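Local coordinates for protein N-acetylmuramoyl-L-alanine amidase (Mycolicibacterium smegmatis, PDB 7AGM) that is a zinc-dependent amidase that probably cleaves the bond between N-acetylmuramic acid and L-alanine in cell-wall peptidoglycan, at residues H119-S124 with S178-C183. Numbering follows the deposited sequence.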
# COMPACT_ATOMS: atom_id res chain seq x y z
N HIS A 119 4.17 -6.26 6.48
CA HIS A 119 4.64 -7.06 5.36
C HIS A 119 4.39 -6.31 4.05
O HIS A 119 3.44 -5.54 3.93
CB HIS A 119 4.17 -8.54 5.38
CG HIS A 119 2.68 -8.74 5.29
ND1 HIS A 119 1.81 -8.34 6.28
CD2 HIS A 119 1.93 -9.37 4.36
CE1 HIS A 119 0.58 -8.68 5.95
NE2 HIS A 119 0.62 -9.31 4.79
N VAL A 120 5.31 -6.52 3.11
CA VAL A 120 5.30 -5.85 1.81
C VAL A 120 4.97 -6.89 0.76
O VAL A 120 5.72 -7.87 0.58
CB VAL A 120 6.63 -5.15 1.50
CG1 VAL A 120 6.57 -4.46 0.13
CG2 VAL A 120 6.99 -4.15 2.60
N LEU A 121 3.85 -6.69 0.06
CA LEU A 121 3.37 -7.61 -0.96
C LEU A 121 3.82 -7.15 -2.34
O LEU A 121 3.85 -5.95 -2.63
CB LEU A 121 1.84 -7.69 -0.95
CG LEU A 121 1.12 -8.34 0.23
CD1 LEU A 121 1.32 -7.60 1.56
CD2 LEU A 121 -0.36 -8.47 -0.10
N TYR A 122 4.14 -8.12 -3.19
CA TYR A 122 4.47 -7.81 -4.57
C TYR A 122 3.98 -8.95 -5.46
O TYR A 122 3.89 -10.10 -5.02
CB TYR A 122 5.97 -7.55 -4.76
CG TYR A 122 6.87 -8.70 -4.37
CD1 TYR A 122 7.23 -8.92 -3.04
CD2 TYR A 122 7.37 -9.58 -5.34
CE1 TYR A 122 8.06 -9.98 -2.69
CE2 TYR A 122 8.20 -10.63 -5.00
CZ TYR A 122 8.54 -10.83 -3.68
OH TYR A 122 9.37 -11.90 -3.39
N SER A 123 3.68 -8.62 -6.71
CA SER A 123 3.13 -9.60 -7.64
C SER A 123 4.13 -10.70 -7.93
O SER A 123 5.26 -10.45 -8.36
CB SER A 123 2.73 -8.92 -8.95
OG SER A 123 2.15 -9.87 -9.82
N SER A 124 3.69 -11.93 -7.73
CA SER A 124 4.51 -13.10 -8.04
C SER A 124 3.59 -14.29 -8.26
O SER A 124 2.66 -14.51 -7.47
CB SER A 124 5.48 -13.38 -6.90
OG SER A 124 6.30 -14.50 -7.20
N SER A 178 5.41 -1.42 -8.44
CA SER A 178 4.25 -1.37 -7.55
C SER A 178 4.42 -2.34 -6.39
O SER A 178 4.81 -3.50 -6.60
CB SER A 178 2.97 -1.69 -8.33
OG SER A 178 1.82 -1.55 -7.52
N VAL A 179 4.15 -1.85 -5.18
CA VAL A 179 4.16 -2.69 -3.98
C VAL A 179 2.96 -2.30 -3.13
O VAL A 179 2.38 -1.22 -3.28
CB VAL A 179 5.46 -2.56 -3.14
CG1 VAL A 179 6.70 -2.99 -3.97
CG2 VAL A 179 5.61 -1.15 -2.57
N LEU A 180 2.56 -3.22 -2.25
CA LEU A 180 1.46 -2.99 -1.32
C LEU A 180 2.01 -3.18 0.09
O LEU A 180 2.56 -4.24 0.40
CB LEU A 180 0.30 -3.93 -1.62
CG LEU A 180 -0.99 -3.73 -0.81
CD1 LEU A 180 -2.18 -4.36 -1.52
CD2 LEU A 180 -0.90 -4.27 0.62
N VAL A 181 1.90 -2.16 0.92
CA VAL A 181 2.42 -2.20 2.28
C VAL A 181 1.26 -2.48 3.23
O VAL A 181 0.34 -1.66 3.36
CB VAL A 181 3.14 -0.90 2.67
CG1 VAL A 181 3.61 -0.97 4.13
CG2 VAL A 181 4.29 -0.59 1.72
N GLU A 182 1.29 -3.65 3.88
CA GLU A 182 0.43 -3.92 5.04
C GLU A 182 1.20 -3.45 6.27
O GLU A 182 2.20 -4.07 6.66
CB GLU A 182 0.08 -5.41 5.13
CG GLU A 182 -0.88 -5.92 4.06
CD GLU A 182 -2.32 -5.56 4.33
OE1 GLU A 182 -2.58 -4.88 5.34
OE2 GLU A 182 -3.20 -5.97 3.53
N CYS A 183 0.77 -2.33 6.86
CA CYS A 183 1.57 -1.65 7.88
C CYS A 183 1.62 -2.44 9.18
O CYS A 183 2.63 -2.38 9.90
CB CYS A 183 1.00 -0.26 8.15
SG CYS A 183 1.18 0.86 6.75
O HOH W 1 4.43 -5.99 -7.67
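His119 and Glu182 open an antiparallel pairing of strand 119-123 with the 178-183 part of strand 178-185, within the mixed sheet of this Amidase_3 zinc hydrolase; the short strand segments run at 152° to each other. Strand 119-123 runs antiparallel to 178-185 on one side and parallel to 162-165 on the other.

Four backbone bonds define the register. His119 and Glu182 bond in both directions, Glu182 N reaching His119 O at 2.9 Å, and Leu121 and Leu180 form the second such pair, with Leu121 N to Leu180 O at 2.8 Å and nearly straight (170° at the hydrogen). Between them Val120 faces Val181 as a non-hydrogen-bonded pair. Past the last bonded pair a water takes over, accepting from Ser123 N and donating to Ser178 O.

Apolar contacts occupy both faces. On the valine face, Val120 CG1 lies 3.9 Å from Val179 CB, under helix 134-148. On the other face, Leu121 CD1 meets Leu180 CD2 at 4.1 Å and also touches Glu182 CG.

Polar side chains extend this second face toward the metal site. Glu182 sits beside the zinc ligand His107, its side chain about 4 Å from the zinc ion at the nearest atoms without being one of its ligands. The His119 ring and the Glu182 carboxylate lie side by side with planes 14° apart. His119 CG, set between backbone N and carbonyl carbon, is brought toward the Glu182 side chain. Over one face of the imidazole, Glu182 CB makes a CH-pi contact 3.8 Å from the ring centroid. The closest ring atom to Glu182 CB is His119 CE1, at 3.4 Å.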